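Local coordinates for protein histone acetyltransferase HPA2 and related acetyltransferases (Corynebacterium glutamicum ATCC 13032, PDB 2QEC) that probably transfers an acyl group, such as acetyl from acetyl-CoA, to an acceptor substrate, as a member of the GCN5-related N-acetyltransferase (GNAT) family, at residues E72-A77 / T140-A145. The protein carries 1 engineered substitution. Numbering follows the deposited sequence.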
loop_
_atom_site.group_PDB
_atom_site.type_symbol
_atom_site.label_atom_id
_atom_site.label_comp_id
_atom_site.label_asym_id
_atom_site.label_seq_id
_atom_site.Cartn_x
_atom_site.Cartn_y
_atom_site.Cartn_z
ATOM N N GLU A 72 25.905 -27.183 2.307
ATOM C CA GLU A 72 24.539 -27.610 2.597
ATOM C C GLU A 72 23.603 -26.431 2.583
ATOM O O GLU A 72 23.974 -25.317 2.945
ATOM C CB GLU A 72 24.431 -28.361 3.936
ATOM C CG GLU A 72 25.302 -29.618 4.060
ATOM C CD GLU A 72 24.745 -30.904 3.395
ATOM O OE1 GLU A 72 23.521 -30.993 3.120
ATOM O OE2 GLU A 72 25.568 -31.842 3.147
ATOM N N ILE A 73 22.372 -26.713 2.172
ATOM C CA ILE A 73 21.319 -25.720 2.138
ATOM C C ILE A 73 20.877 -25.470 3.571
ATOM O O ILE A 73 20.569 -26.413 4.321
ATOM C CB ILE A 73 20.136 -26.174 1.248
ATOM C CG1 ILE A 73 20.584 -26.220 -0.226
ATOM C CG2 ILE A 73 18.924 -25.279 1.458
ATOM C CD1 ILE A 73 19.684 -27.048 -1.113
ATOM N N VAL A 74 20.998 -24.211 3.984
ATOM C CA VAL A 74 20.672 -23.775 5.345
ATOM C C VAL A 74 19.538 -22.741 5.394
ATOM O O VAL A 74 19.090 -22.344 6.467
ATOM C CB VAL A 74 21.930 -23.199 6.079
ATOM C CG1 VAL A 74 22.881 -24.312 6.408
ATOM C CG2 VAL A 74 22.618 -22.111 5.276
ATOM N N GLY A 75 19.060 -22.342 4.238
ATOM C CA GLY A 75 17.906 -21.444 4.171
ATOM C C GLY A 75 17.297 -21.447 2.800
ATOM O O GLY A 75 17.943 -21.830 1.813
ATOM N N VAL A 76 16.040 -21.037 2.766
ATOM C CA VAL A 76 15.280 -20.951 1.539
ATOM C C VAL A 76 14.330 -19.754 1.614
ATOM O O VAL A 76 13.805 -19.411 2.689
ATOM C CB VAL A 76 14.543 -22.299 1.204
ATOM C CG1 VAL A 76 13.470 -22.670 2.239
ATOM C CG2 VAL A 76 13.957 -22.284 -0.205
ATOM N N ALA A 77 14.154 -19.089 0.465
ATOM C CA ALA A 77 13.144 -18.046 0.288
ATOM C C ALA A 77 12.281 -18.304 -0.973
ATOM O O ALA A 77 12.791 -18.674 -2.058
ATOM C CB ALA A 77 13.789 -16.682 0.255
ATOM N N THR A 140 23.258 -16.975 11.894
ATOM C CA THR A 140 24.336 -17.062 10.885
ATOM C C THR A 140 24.257 -16.027 9.762
ATOM O O THR A 140 25.138 -15.976 8.896
ATOM C CB THR A 140 24.327 -18.448 10.194
ATOM O OG1 THR A 140 24.337 -19.471 11.200
ATOM C CG2 THR A 140 25.555 -18.604 9.346
ATOM N N GLY A 141 23.200 -15.232 9.767
ATOM C CA GLY A 141 22.957 -14.263 8.709
ATOM C C GLY A 141 22.308 -14.849 7.473
ATOM O O GLY A 141 22.295 -14.216 6.435
ATOM N N VAL A 142 21.731 -16.037 7.612
ATOM C CA VAL A 142 21.059 -16.718 6.518
ATOM C C VAL A 142 19.905 -15.865 6.014
ATOM O O VAL A 142 19.810 -15.616 4.819
ATOM C CB VAL A 142 20.518 -18.105 6.945
ATOM C CG1 VAL A 142 19.578 -18.679 5.897
ATOM C CG2 VAL A 142 21.665 -19.068 7.185
ATOM N N GLY A 143 19.026 -15.437 6.917
ATOM C CA GLY A 143 17.855 -14.639 6.516
ATOM C C GLY A 143 18.199 -13.338 5.821
ATOM O O GLY A 143 17.545 -12.915 4.862
ATOM N N SER A 144 19.247 -12.705 6.317
ATOM C CA SER A 144 19.726 -11.442 5.765
ATOM C C SER A 144 20.260 -11.640 4.316
ATOM O O SER A 144 19.956 -10.870 3.422
ATOM C CB SER A 144 20.830 -10.921 6.702
ATOM O OG SER A 144 21.548 -9.832 6.161
ATOM N N ALA A 145 21.050 -12.686 4.114
ATOM C CA ALA A 145 21.602 -13.032 2.787
ATOM C C ALA A 145 20.481 -13.291 1.794
ATOM O O ALA A 145 20.471 -12.748 0.669
ATOM C CB ALA A 145 22.549 -14.242 2.913
#
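Val142, in the first turn of helix 142-154, drives its two methyl groups against Val74 and Gly75 of strand 73-80, a small worked example of how the GNAT fold lays a helix on its mixed beta sheet. The residues from Arg138 to Gly143, leading into this helix, match the Q/R-x-x-G-x-G/A signature that in GNAT relatives cradles the pyrophosphate of acetyl-CoA. The branches of Val142 divide the work. CG1, set anti to the backbone N (chi1 168°), reaches the strand backbone; with no side chain on Gly75, this methyl rests against CA of Gly75 at 3.7 Å, and it is also 3.7 Å from O of Val74. CG2 turns instead to the neighbouring side chain and meets CG2 of Val74 at 3.7 Å, methyl to methyl, the two valines meeting at a slant. No hydrogen bond links the segments, and the contact is apolar and buried.

The strand is itself shaped at this point, for Val74 and Gly75 both face Ala66 of strand 61-67 in a classic beta bulge, where CB of Val74 points toward the helix. Ala66, Thr133 and Pro4 add further contacts to Val142, while Ala137 touches Val74. On the helix side, Gly141 occupies the N-cap position in a left-handed backbone conformation (phi 82°) that glycine adopts readily, and the first turn is closed by Ala145 N donating to Gly141 O at 3.0 Å.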